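Local coordinates for protein putative sugar kinase PH1459 (Pyrococcus horikoshii, PDB 3EWM) that binds ATP and probably phosphorylates a sugar, perhaps fructose, as other carbohydrate kinases of the PfkB family do, at residues A[255-260]-A[266-271]; A[44-49]-A[249-254]; A[272-277]-A[298-303]; A[33-38]-A[158-163]. One frame throughout, in Å; residues are numbered along the deposited sequence.

Contact 1. Residues A[255-260]-A[266-271]; sequences VGILKL and LKLGKF
Gly256 and Leu268 mark where helix 255-259 and helix 266-271 come together, their CA atoms 5.6 Å apart, while the axes of the two segments pass at 9.7 Å and run roughly antiparallel, at 145°. The lack of a side chain at Gly256 is put to direct use: Leu268 drops its CD1 methyl onto the bare backbone, 3.7 Å from Gly256 CA, and a CB at that glycine would collide with it. The other branch of Leu268 turns to Ile257, CD2 meeting CG1 at 3.9 Å as the two side chains slant across each other. With its CG anti to the backbone N (chi1 -178°), Leu268 reaches over from the flank of its helix rather than straight across. Together the two helices form an antiparallel helical hairpin in the PfkB-type kinase fold, closed by a short connection in which Asp264 OD1 accepts a hydrogen bond from Lys267 N. At the closed end of the hairpin Leu260, the first residue to leave helical geometry, points back at the second helix. Its CD1 lies 3.9 Å from Lys267 CB and 4.0 Å from Leu268 CB; an alanine here would take away the methyls lying on these two CB atoms and would probably open a gap beside the turn. Lys267 lends only its aliphatic part to Leu260, for its NZ leads off to a salt bridge with Glu302. At the far end the Phe271 ring meets the first helix obliquely, CE2 lying 4.2 Å from Gly256 N and 4.5 Å from Val255 CG1.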
loop_
_atom_site.group_PDB
_atom_site.type_symbol
_atom_site.label_atom_id
_atom_site.label_comp_id
_atom_site.label_asym_id
_atom_site.label_seq_id
_atom_site.Cartn_x
_atom_site.Cartn_y
_atom_site.Cartn_z
ATOM N N VAL A 255 -16.101 18.116 -20.527
ATOM C CA VAL A 255 -17.516 18.049 -20.918
ATOM C C VAL A 255 -17.945 19.327 -21.660
ATOM O O VAL A 255 -18.593 19.236 -22.698
ATOM C CB VAL A 255 -18.431 17.711 -19.722
ATOM C CG1 VAL A 255 -19.883 17.885 -20.092
ATOM C CG2 VAL A 255 -18.186 16.250 -19.271
ATOM N N GLY A 256 -17.553 20.496 -21.148
ATOM C CA GLY A 256 -17.793 21.781 -21.819
ATOM C C GLY A 256 -17.281 21.836 -23.245
ATOM O O GLY A 256 -18.015 22.190 -24.183
ATOM N N ILE A 257 -16.019 21.476 -23.416
ATOM C CA ILE A 257 -15.403 21.428 -24.731
ATOM C C ILE A 257 -16.163 20.458 -25.651
ATOM O O ILE A 257 -16.416 20.755 -26.828
ATOM C CB ILE A 257 -13.916 21.035 -24.603
ATOM C CG1 ILE A 257 -13.127 22.196 -23.994
ATOM C CG2 ILE A 257 -13.332 20.622 -25.967
ATOM C CD1 ILE A 257 -11.792 21.800 -23.382
ATOM N N LEU A 258 -16.533 19.300 -25.109
ATOM C CA LEU A 258 -17.297 18.326 -25.882
ATOM C C LEU A 258 -18.672 18.874 -26.309
ATOM O O LEU A 258 -19.094 18.680 -27.440
ATOM C CB LEU A 258 -17.472 17.041 -25.070
ATOM C CG LEU A 258 -18.237 15.910 -25.766
ATOM C CD1 LEU A 258 -17.325 15.187 -26.779
ATOM C CD2 LEU A 258 -18.765 14.944 -24.723
ATOM N N LYS A 259 -19.358 19.552 -25.395
ATOM C CA LYS A 259 -20.748 19.949 -25.619
ATOM C C LYS A 259 -20.928 21.271 -26.385
ATOM O O LYS A 259 -21.896 21.424 -27.131
ATOM C CB LYS A 259 -21.505 20.023 -24.296
ATOM C CG LYS A 259 -21.671 18.696 -23.605
ATOM C CD LYS A 259 -22.664 17.805 -24.319
ATOM C CE LYS A 259 -23.205 16.789 -23.349
ATOM N NZ LYS A 259 -23.321 17.426 -21.995
ATOM N N LEU A 260 -20.017 22.221 -26.193
ATOM C CA LEU A 260 -20.173 23.538 -26.811
ATOM C C LEU A 260 -19.854 23.473 -28.304
ATOM O O LEU A 260 -19.079 22.618 -28.732
ATOM C CB LEU A 260 -19.316 24.594 -26.098
ATOM C CG LEU A 260 -19.718 24.899 -24.648
ATOM C CD1 LEU A 260 -18.648 25.709 -23.927
ATOM C CD2 LEU A 260 -21.108 25.575 -24.574
ATOM N N LEU A 266 -15.771 32.033 -22.370
ATOM C CA LEU A 266 -16.726 32.523 -21.374
ATOM C C LEU A 266 -17.739 31.472 -20.920
ATOM O O LEU A 266 -17.933 31.281 -19.727
ATOM C CB LEU A 266 -17.433 33.784 -21.890
ATOM C CG LEU A 266 -16.535 35.026 -21.945
ATOM C CD1 LEU A 266 -17.337 36.203 -22.452
ATOM C CD2 LEU A 266 -15.950 35.335 -20.547
ATOM N N LYS A 267 -18.358 30.774 -21.871
ATOM C CA LYS A 267 -19.357 29.753 -21.542
ATOM C C LYS A 267 -18.675 28.610 -20.798
ATOM O O LYS A 267 -19.199 28.088 -19.811
ATOM C CB LYS A 267 -20.032 29.222 -22.810
ATOM C CG LYS A 267 -21.006 30.204 -23.453
ATOM C CD LYS A 267 -21.513 29.647 -24.780
ATOM C CE LYS A 267 -22.244 30.717 -25.587
ATOM N NZ LYS A 267 -23.527 31.090 -24.948
ATOM N N LEU A 268 -17.499 28.247 -21.287
ATOM C CA LEU A 268 -16.714 27.184 -20.707
ATOM C C LEU A 268 -16.249 27.581 -19.300
ATOM O O LEU A 268 -16.419 26.824 -18.355
ATOM C CB LEU A 268 -15.540 26.904 -21.625
ATOM C CG LEU A 268 -14.576 25.789 -21.277
ATOM C CD1 LEU A 268 -15.314 24.470 -21.132
ATOM C CD2 LEU A 268 -13.551 25.751 -22.429
ATOM N N GLY A 269 -15.702 28.789 -19.170
ATOM C CA GLY A 269 -15.277 29.321 -17.869
ATOM C C GLY A 269 -16.372 29.366 -16.814
ATOM O O GLY A 269 -16.174 28.904 -15.680
ATOM N N LYS A 270 -17.525 29.914 -17.180
ATOM C CA LYS A 270 -18.673 29.974 -16.268
ATOM C C LYS A 270 -19.169 28.574 -15.873
ATOM O O LYS A 270 -19.533 28.349 -14.727
ATOM C CB LYS A 270 -19.811 30.824 -16.848
ATOM C CG LYS A 270 -19.434 32.286 -17.189
ATOM C CD LYS A 270 -18.920 33.076 -15.981
ATOM C CE LYS A 270 -17.400 33.275 -15.992
ATOM N NZ LYS A 270 -16.987 34.264 -14.941
ATOM N N PHE A 271 -19.145 27.635 -16.815
ATOM C CA PHE A 271 -19.563 26.256 -16.519
ATOM C C PHE A 271 -18.568 25.574 -15.586
ATOM O O PHE A 271 -18.952 25.037 -14.547
ATOM C CB PHE A 271 -19.779 25.427 -17.791
ATOM C CG PHE A 271 -20.152 23.981 -17.520
ATOM C CD1 PHE A 271 -21.352 23.665 -16.880
ATOM C CD2 PHE A 271 -19.301 22.949 -17.903
ATOM C CE1 PHE A 271 -21.703 22.350 -16.614
ATOM C CE2 PHE A 271 -19.634 21.619 -17.653
ATOM C CZ PHE A 271 -20.841 21.311 -17.011
#

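Contact 2. Residues A[44-49]-A[249-254]; sequences SRLGVK and FMAALL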
loop_
_atom_site.group_PDB
_atom_site.type_symbol
_atom_site.label_atom_id
_atom_site.label_comp_id
_atom_site.label_asym_id
_atom_site.label_seq_id
_atom_site.Cartn_x
_atom_site.Cartn_y
_atom_site.Cartn_z
ATOM N N SER A 44 -18.893 11.349 -16.168
ATOM C CA SER A 44 -20.108 10.568 -16.033
ATOM C C SER A 44 -21.186 11.314 -15.264
ATOM O O SER A 44 -22.332 11.323 -15.674
ATOM C CB SER A 44 -19.831 9.224 -15.373
ATOM O OG SER A 44 -21.028 8.457 -15.336
ATOM N N ARG A 45 -20.816 11.960 -14.159
ATOM C CA ARG A 45 -21.790 12.706 -13.370
ATOM C C ARG A 45 -22.429 13.872 -14.113
ATOM O O ARG A 45 -23.598 14.216 -13.874
ATOM C CB ARG A 45 -21.164 13.180 -12.079
ATOM C CG ARG A 45 -20.975 12.054 -11.131
ATOM C CD ARG A 45 -20.761 12.582 -9.787
ATOM N NE ARG A 45 -20.394 11.553 -8.834
ATOM C CZ ARG A 45 -19.809 11.837 -7.687
ATOM N NH1 ARG A 45 -19.543 13.104 -7.408
ATOM N NH2 ARG A 45 -19.491 10.875 -6.833
ATOM N N LEU A 46 -21.661 14.460 -15.017
ATOM C CA LEU A 46 -22.129 15.517 -15.899
ATOM C C LEU A 46 -22.962 15.003 -17.088
ATOM O O LEU A 46 -23.365 15.791 -17.941
ATOM C CB LEU A 46 -20.927 16.309 -16.411
ATOM C CG LEU A 46 -20.124 16.990 -15.313
ATOM C CD1 LEU A 46 -18.961 17.761 -15.910
ATOM C CD2 LEU A 46 -21.030 17.916 -14.520
ATOM N N GLY A 47 -23.185 13.694 -17.141
ATOM C CA GLY A 47 -24.100 13.070 -18.116
ATOM C C GLY A 47 -23.458 12.594 -19.405
ATOM O O GLY A 47 -24.162 12.280 -20.384
ATOM N N VAL A 48 -22.126 12.527 -19.414
ATOM C CA VAL A 48 -21.380 12.177 -20.621
ATOM C C VAL A 48 -20.772 10.780 -20.470
ATOM O O VAL A 48 -20.274 10.449 -19.402
ATOM C CB VAL A 48 -20.282 13.227 -20.910
ATOM C CG1 VAL A 48 -19.306 12.751 -21.969
ATOM C CG2 VAL A 48 -20.918 14.549 -21.315
ATOM N N LYS A 49 -20.841 9.973 -21.534
ATOM C CA LYS A 49 -20.205 8.642 -21.560
ATOM C C LYS A 49 -18.724 8.755 -21.212
ATOM O O LYS A 49 -17.977 9.511 -21.838
ATOM C CB LYS A 49 -20.338 7.972 -22.933
ATOM C CG LYS A 49 -21.666 7.294 -23.199
ATOM C CD LYS A 49 -21.697 6.720 -24.643
ATOM C CE LYS A 49 -22.073 7.777 -25.682
ATOM N NZ LYS A 49 -22.421 7.163 -27.015
ATOM N N PHE A 249 -13.275 20.311 -11.819
ATOM C CA PHE A 249 -12.974 21.333 -12.791
ATOM C C PHE A 249 -12.537 20.724 -14.136
ATOM O O PHE A 249 -13.051 21.104 -15.182
ATOM C CB PHE A 249 -11.911 22.289 -12.233
ATOM C CG PHE A 249 -11.333 23.197 -13.263
ATOM C CD1 PHE A 249 -12.006 24.350 -13.639
ATOM C CD2 PHE A 249 -10.115 22.913 -13.844
ATOM C CE1 PHE A 249 -11.479 25.206 -14.606
ATOM C CE2 PHE A 249 -9.572 23.763 -14.811
ATOM C CZ PHE A 249 -10.267 24.913 -15.188
HETATM N N MSE A 250 -11.597 19.776 -14.107
HETATM C CA MSE A 250 -11.173 19.107 -15.345
HETATM C C MSE A 250 -12.356 18.465 -16.058
HETATM O O MSE A 250 -12.530 18.640 -17.260
HETATM C CB MSE A 250 -10.079 18.051 -15.073
HETATM C CG MSE A 250 -9.494 17.411 -16.326
HETATM SE SE MSE A 250 -8.872 18.721 -17.645
HETATM C CE MSE A 250 -7.099 17.957 -18.035
ATOM N N ALA A 251 -13.153 17.702 -15.313
ATOM C CA ALA A 251 -14.329 17.060 -15.890
ATOM C C ALA A 251 -15.230 18.080 -16.595
ATOM O O ALA A 251 -15.599 17.893 -17.748
ATOM C CB ALA A 251 -15.102 16.303 -14.823
ATOM N N ALA A 252 -15.523 19.179 -15.899
ATOM C CA ALA A 252 -16.326 20.265 -16.465
ATOM C C ALA A 252 -15.717 20.838 -17.731
ATOM O O ALA A 252 -16.431 21.174 -18.671
ATOM C CB ALA A 252 -16.502 21.375 -15.446
ATOM N N LEU A 253 -14.396 20.995 -17.743
ATOM C CA LEU A 253 -13.740 21.598 -18.884
ATOM C C LEU A 253 -13.903 20.711 -20.108
ATOM O O LEU A 253 -14.221 21.187 -21.202
ATOM C CB LEU A 253 -12.260 21.831 -18.600
ATOM C CG LEU A 253 -11.609 22.798 -19.583
ATOM C CD1 LEU A 253 -12.079 24.223 -19.284
ATOM C CD2 LEU A 253 -10.095 22.706 -19.487
ATOM N N LEU A 254 -13.670 19.421 -19.892
ATOM C CA LEU A 254 -13.735 18.421 -20.940
ATOM C C LEU A 254 -15.153 18.238 -21.445
ATOM O O LEU A 254 -15.380 18.217 -22.649
ATOM C CB LEU A 254 -13.158 17.100 -20.436
ATOM C CG LEU A 254 -11.669 17.188 -20.051
ATOM C CD1 LEU A 254 -11.083 15.801 -19.883
ATOM C CD2 LEU A 254 -10.879 17.987 -21.112
#
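Leu46 meets Ala251 and Ala252 because its CG lies anti to its own carbonyl carbon (chi1 -61°) and CD1 lies anti to CA (chi2 -180°), which carries that methyl to the opposing helix. In the PfkB-type alpha/beta fold this joins the turn that ends helix 35-45 to helix 245-259, whose Met250 (a selenomethionine) and Phe249 touch the ATP-binding Lys190. The chain leaves helix 35-45 through a Schellman motif, with Gly47 at positive phi and its N bonded back to Ser44 O at 2.9 Å. That reversal leaves Leu46 as the last side chain before the turn, aimed at the facing helix. Small residues there let it in close. Ala251 and Ala252 offer little beyond their methyls, so Leu46 lies against the peptide link between them, and no hydrogen bond crosses. The same leucine also touches Val255 a turn further on and Thr288 from a loop, while Phe271 and Val275 of helix 265-279 pack on Ala252. The CD1 methyl of Leu46 is 3.8 Å from Ala251 C and 3.7 Å from Ala252 CA, nearer than to either alanine's CB, the one of Ala251 being 4.3 Å away.

Contact 3. Residues A[272-277]-A[298-303]; sequences ANLVAA and KEAREV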
loop_
_atom_site.group_PDB
_atom_site.type_symbol
_atom_site.label_atom_id
_atom_site.label_comp_id
_atom_site.label_asym_id
_atom_site.label_seq_id
_atom_site.Cartn_x
_atom_site.Cartn_y
_atom_site.Cartn_z
ATOM N N ALA A 272 -17.284 25.620 -15.947
ATOM C CA ALA A 272 -16.257 24.987 -15.133
ATOM C C ALA A 272 -16.183 25.616 -13.748
ATOM O O ALA A 272 -16.025 24.909 -12.740
ATOM C CB ALA A 272 -14.896 25.020 -15.847
ATOM N N ASN A 273 -16.361 26.935 -13.686
ATOM C CA ASN A 273 -16.377 27.627 -12.401
ATOM C C ASN A 273 -17.513 27.112 -11.512
ATOM O O ASN A 273 -17.298 26.826 -10.327
ATOM C CB ASN A 273 -16.495 29.142 -12.593
ATOM C CG ASN A 273 -16.108 29.928 -11.345
ATOM O OD1 ASN A 273 -15.320 29.466 -10.519
ATOM N ND2 ASN A 273 -16.633 31.129 -11.227
ATOM N N LEU A 274 -18.710 26.990 -12.089
ATOM C CA LEU A 274 -19.892 26.536 -11.349
ATOM C C LEU A 274 -19.723 25.116 -10.844
ATOM O O LEU A 274 -20.020 24.825 -9.693
ATOM C CB LEU A 274 -21.156 26.662 -12.205
ATOM C CG LEU A 274 -22.431 26.030 -11.636
ATOM C CD1 LEU A 274 -22.904 26.772 -10.400
ATOM C CD2 LEU A 274 -23.528 25.963 -12.680
ATOM N N VAL A 275 -19.245 24.237 -11.718
ATOM C CA VAL A 275 -18.978 22.847 -11.338
ATOM C C VAL A 275 -17.979 22.762 -10.185
ATOM O O VAL A 275 -18.249 22.079 -9.187
ATOM C CB VAL A 275 -18.540 21.993 -12.534
ATOM C CG1 VAL A 275 -18.070 20.555 -12.057
ATOM C CG2 VAL A 275 -19.679 21.912 -13.540
ATOM N N ALA A 276 -16.840 23.456 -10.322
ATOM C CA ALA A 276 -15.849 23.513 -9.251
ATOM C C ALA A 276 -16.448 24.068 -7.964
ATOM O O ALA A 276 -16.261 23.481 -6.897
ATOM C CB ALA A 276 -14.610 24.326 -9.654
ATOM N N ALA A 277 -17.173 25.182 -8.072
ATOM C CA ALA A 277 -17.781 25.813 -6.898
ATOM C C ALA A 277 -18.690 24.815 -6.191
ATOM O O ALA A 277 -18.571 24.588 -4.979
ATOM C CB ALA A 277 -18.575 27.058 -7.311
ATOM N N LYS A 298 -28.236 28.458 -14.663
ATOM C CA LYS A 298 -28.216 28.813 -16.077
ATOM C C LYS A 298 -26.829 28.641 -16.704
ATOM O O LYS A 298 -26.722 28.321 -17.886
ATOM C CB LYS A 298 -28.807 30.218 -16.320
ATOM C CG LYS A 298 -27.818 31.367 -16.529
ATOM C CD LYS A 298 -27.744 32.291 -15.324
ATOM C CE LYS A 298 -27.056 33.600 -15.689
ATOM N NZ LYS A 298 -26.900 34.514 -14.523
ATOM N N GLU A 299 -25.776 28.824 -15.906
ATOM C CA GLU A 299 -24.392 28.648 -16.382
ATOM C C GLU A 299 -24.115 27.208 -16.825
ATOM O O GLU A 299 -23.219 26.955 -17.635
ATOM C CB GLU A 299 -23.379 29.055 -15.304
ATOM C CG GLU A 299 -23.438 30.524 -14.852
ATOM C CD GLU A 299 -24.593 30.808 -13.903
ATOM O OE1 GLU A 299 -24.884 31.997 -13.672
ATOM O OE2 GLU A 299 -25.213 29.849 -13.394
ATOM N N ALA A 300 -24.891 26.274 -16.282
ATOM C CA ALA A 300 -24.759 24.863 -16.613
ATOM C C ALA A 300 -25.685 24.490 -17.747
ATOM O O ALA A 300 -25.345 23.646 -18.563
ATOM C CB ALA A 300 -25.040 24.002 -15.414
ATOM N N ARG A 301 -26.859 25.119 -17.788
ATOM C CA ARG A 301 -27.824 24.863 -18.857
ATOM C C ARG A 301 -27.283 25.224 -20.242
ATOM O O ARG A 301 -27.616 24.588 -21.229
ATOM C CB ARG A 301 -29.151 25.569 -18.573
ATOM C CG ARG A 301 -29.991 24.854 -17.536
ATOM C CD ARG A 301 -31.441 25.328 -17.565
ATOM N NE ARG A 301 -31.567 26.754 -17.254
ATOM C CZ ARG A 301 -31.674 27.262 -16.027
ATOM N NH1 ARG A 301 -31.663 26.473 -14.956
ATOM N NH2 ARG A 301 -31.789 28.572 -15.869
ATOM N N GLU A 302 -26.426 26.232 -20.302
ATOM C CA GLU A 302 -25.750 26.578 -21.541
ATOM C C GLU A 302 -25.016 25.367 -22.141
ATOM O O GLU A 302 -25.145 25.077 -23.337
ATOM C CB GLU A 302 -24.777 27.724 -21.278
ATOM C CG GLU A 302 -24.014 28.160 -22.499
ATOM C CD GLU A 302 -24.810 29.107 -23.370
ATOM O OE1 GLU A 302 -25.320 30.129 -22.841
ATOM O OE2 GLU A 302 -24.911 28.827 -24.587
ATOM N N VAL A 303 -24.283 24.647 -21.292
ATOM C CA VAL A 303 -23.455 23.521 -21.723
ATOM C C VAL A 303 -24.235 22.212 -21.745
ATOM O O VAL A 303 -24.144 21.450 -22.712
ATOM C CB VAL A 303 -22.191 23.360 -20.820
ATOM C CG1 VAL A 303 -21.450 22.064 -21.133
ATOM C CG2 VAL A 303 -21.269 24.552 -20.967
#
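Leu274 reaches across to Ala300 and Glu299 with one methyl, CD2, which makes every close contact of the pair of segments. It lies 3.7 Å from Ala300 CB and 3.9 Å from Ala300 N, and takes a looser touch from Glu299 CB at 4.1 Å. This is helix-on-helix packing: the C-terminal helix 298-304 of the PfkB-type kinase packs against helix 265-279, in a part of the fold well removed from the annotated ATP residues. CD2 gets there because CG of Leu274 stands anti to the backbone N (chi1 171°), on a CB that already faces the other helix. Ala300, with only a methyl, keeps the approach short, and Glu299 brings only the root of its side chain.

A second ring of residues holds these groups in place. Leu294 and Tyr297, just ahead of the C-terminal helix, also touch Leu274, so the leucine is gripped by the incoming chain as well as by the helix. A turn earlier on the same face, Phe271 packs on Ala300 and Val303 and extends the apolar strip. The Glu299 chain bends at chi2 (77°), and its carboxylate is held by Lys298, OE1 pairing with Lys298 NZ in a salt bridge whose hydrogen bond is weak, 3.3 Å. Arg301 folds back toward the start of the helix, where NH1 is hydrogen-bonded to Leu295 O; the guanidinium lays one face over Lys298 CA, which sits 3.6 Å above its plane, offset toward the rim.

Contact 4. Residues A[33-38]-A[158-163]; sequences GGAPAN and AFDVNL
Asn162 faces Ala35 from the loop that follows strand 156-160, and its side chain can be followed outward atom by atom. CB of Asn162 stays on its own segment, 3.6 Å from Asp160 OD1, and is 5.4 Å from Ala35 CB. Because CG is anti to the backbone N (chi1 -171°), the amide swings toward the other segment, with CG of Asn162 4.8 Å from Ala35 CB. At the tip the two branches part company. ND2 comes within 3.8 Å of Ala35 CB, whereas OD1 is carried away from that methyl. The same methyl has Asp160 OD2 at 4.4 Å, so it looks onto two polar side chains at once.

The bend that presents Asn162 is an Asx turn, though a weak one: Asn162 N reaches Asp160 OD1 at 3.2 Å with an N-H...O angle of only 127°. Asp160 OD1 also has a long, weak ion pair with Lys190, an ATP-binding residue. On the other side, Ala35 opens helix 35-45 right after Gly34, its N-cap, and Gly34 O receives Asn38 N. The run Gly33 to Asn38 matches a PfkB family signature, whose paired glycines border the sugar site in relatives. Asn38 in turn donates from ND2 to Asp247, the aspartate of the Gly-Ala-Gly-Asp run heading helix 245-259.

No hydrogen bond spans the two segments. A methyl against an amide and a carboxylate is held by van der Waals contact alone, so Asp160 and Asn162 are more likely oriented by the weak Asx turn and, for Asp160, by the long ion pair to Lys190.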
loop_
_atom_site.group_PDB
_atom_site.type_symbol
_atom_site.label_atom_id
_atom_site.label_comp_id
_atom_site.label_asym_id
_atom_site.label_seq_id
_atom_site.Cartn_x
_atom_site.Cartn_y
_atom_site.Cartn_z
ATOM N N GLY A 33 -9.494 6.482 -5.852
ATOM C CA GLY A 33 -8.751 7.656 -6.227
ATOM C C GLY A 33 -7.999 7.498 -7.523
ATOM O O GLY A 33 -8.099 6.459 -8.223
ATOM N N GLY A 34 -7.228 8.542 -7.813
ATOM C CA GLY A 34 -6.439 8.647 -9.022
ATOM C C GLY A 34 -7.134 9.698 -9.844
ATOM O O GLY A 34 -8.314 9.553 -10.160
ATOM N N ALA A 35 -6.421 10.770 -10.170
ATOM C CA ALA A 35 -6.990 11.878 -10.924
ATOM C C ALA A 35 -7.826 11.467 -12.163
ATOM O O ALA A 35 -8.965 11.889 -12.289
ATOM C CB ALA A 35 -5.883 12.939 -11.280
ATOM N N PRO A 36 -7.294 10.582 -13.041
ATOM C CA PRO A 36 -8.073 10.256 -14.245
ATOM C C PRO A 36 -9.369 9.519 -13.905
ATOM O O PRO A 36 -10.371 9.718 -14.574
ATOM C CB PRO A 36 -7.131 9.354 -15.053
ATOM C CG PRO A 36 -5.757 9.563 -14.415
ATOM C CD PRO A 36 -6.036 9.815 -12.988
ATOM N N ALA A 37 -9.343 8.696 -12.856
ATOM C CA ALA A 37 -10.559 8.051 -12.368
ATOM C C ALA A 37 -11.521 9.115 -11.855
ATOM O O ALA A 37 -12.723 9.046 -12.107
ATOM C CB ALA A 37 -10.232 7.085 -11.278
ATOM N N ASN A 38 -10.989 10.090 -11.116
ATOM C CA ASN A 38 -11.848 11.119 -10.543
ATOM C C ASN A 38 -12.484 11.947 -11.638
ATOM O O ASN A 38 -13.646 12.321 -11.544
ATOM C CB ASN A 38 -11.082 12.039 -9.584
ATOM C CG ASN A 38 -10.310 11.278 -8.509
ATOM O OD1 ASN A 38 -10.615 10.136 -8.189
ATOM N ND2 ASN A 38 -9.278 11.922 -7.958
ATOM N N ALA A 158 -6.255 15.720 -23.637
ATOM C CA ALA A 158 -6.220 16.614 -22.484
ATOM C C ALA A 158 -5.242 16.077 -21.455
ATOM O O ALA A 158 -5.210 14.870 -21.176
ATOM C CB ALA A 158 -7.626 16.769 -21.886
ATOM N N PHE A 159 -4.435 16.980 -20.895
ATOM C CA PHE A 159 -3.366 16.599 -19.998
ATOM C C PHE A 159 -3.393 17.501 -18.770
ATOM O O PHE A 159 -3.315 18.712 -18.894
ATOM C CB PHE A 159 -2.018 16.684 -20.728
ATOM C CG PHE A 159 -0.831 16.254 -19.886
ATOM C CD1 PHE A 159 -0.670 14.928 -19.509
ATOM C CD2 PHE A 159 0.113 17.180 -19.469
ATOM C CE1 PHE A 159 0.430 14.519 -18.758
ATOM C CE2 PHE A 159 1.215 16.794 -18.707
ATOM C CZ PHE A 159 1.379 15.445 -18.352
ATOM N N ASP A 160 -3.602 16.886 -17.617
ATOM C CA ASP A 160 -3.471 17.534 -16.331
ATOM C C ASP A 160 -2.016 17.327 -15.929
ATOM O O ASP A 160 -1.559 16.202 -15.760
ATOM C CB ASP A 160 -4.442 16.868 -15.358
ATOM C CG ASP A 160 -4.392 17.448 -13.964
ATOM O OD1 ASP A 160 -3.691 18.459 -13.723
ATOM O OD2 ASP A 160 -5.059 16.849 -13.097
ATOM N N VAL A 161 -1.274 18.418 -15.826
ATOM C CA VAL A 161 0.138 18.349 -15.501
ATOM C C VAL A 161 0.301 17.653 -14.134
ATOM O O VAL A 161 1.207 16.838 -13.946
ATOM C CB VAL A 161 0.777 19.771 -15.525
ATOM C CG1 VAL A 161 2.195 19.738 -15.027
ATOM C CG2 VAL A 161 0.704 20.354 -16.958
ATOM N N ASN A 162 -0.597 17.965 -13.207
ATOM C CA ASN A 162 -0.667 17.282 -11.911
ATOM C C ASN A 162 0.725 16.853 -11.437
ATOM O O ASN A 162 1.006 15.657 -11.270
ATOM C CB ASN A 162 -1.587 16.062 -12.007
ATOM C CG ASN A 162 -1.870 15.439 -10.655
ATOM O OD1 ASN A 162 -1.643 16.055 -9.615
ATOM N ND2 ASN A 162 -2.341 14.204 -10.658
ATOM N N LEU A 163 1.598 17.827 -11.224
ATOM C CA LEU A 163 2.988 17.486 -11.013
ATOM C C LEU A 163 3.246 17.043 -9.578
ATOM O O LEU A 163 2.909 17.755 -8.635
ATOM C CB LEU A 163 3.911 18.636 -11.428
ATOM C CG LEU A 163 5.381 18.217 -11.557
ATOM C CD1 LEU A 163 5.547 16.852 -12.270
ATOM C CD2 LEU A 163 6.171 19.291 -12.279
#

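Helix 245-259 supplies a segment to contacts 1 and 2: contact 1 uses its C-terminal part and contact 2 its middle, their centres 10 Å apart. Contact 3 shares helix 265-279 with contact 1, centred 8 Å from it, with Phe271 CD1 3.6 Å from Ala300 CA. Ala252 bridges contacts 2 and 3, its CB 3.6 Å from Val275 CB. Contact 4 lies at the heart of the chain, about 20 Å from contact 3 between centres, yet it touches contact 2 where Met250 CE is 3.7 Å from Asp160 N. Contacts 2 and 4 also share helix 35-45. Asp160 approaches the side chain of ATP-binding Lys190 to about 3 Å, against about 9 Å for Ala251 and Ile257.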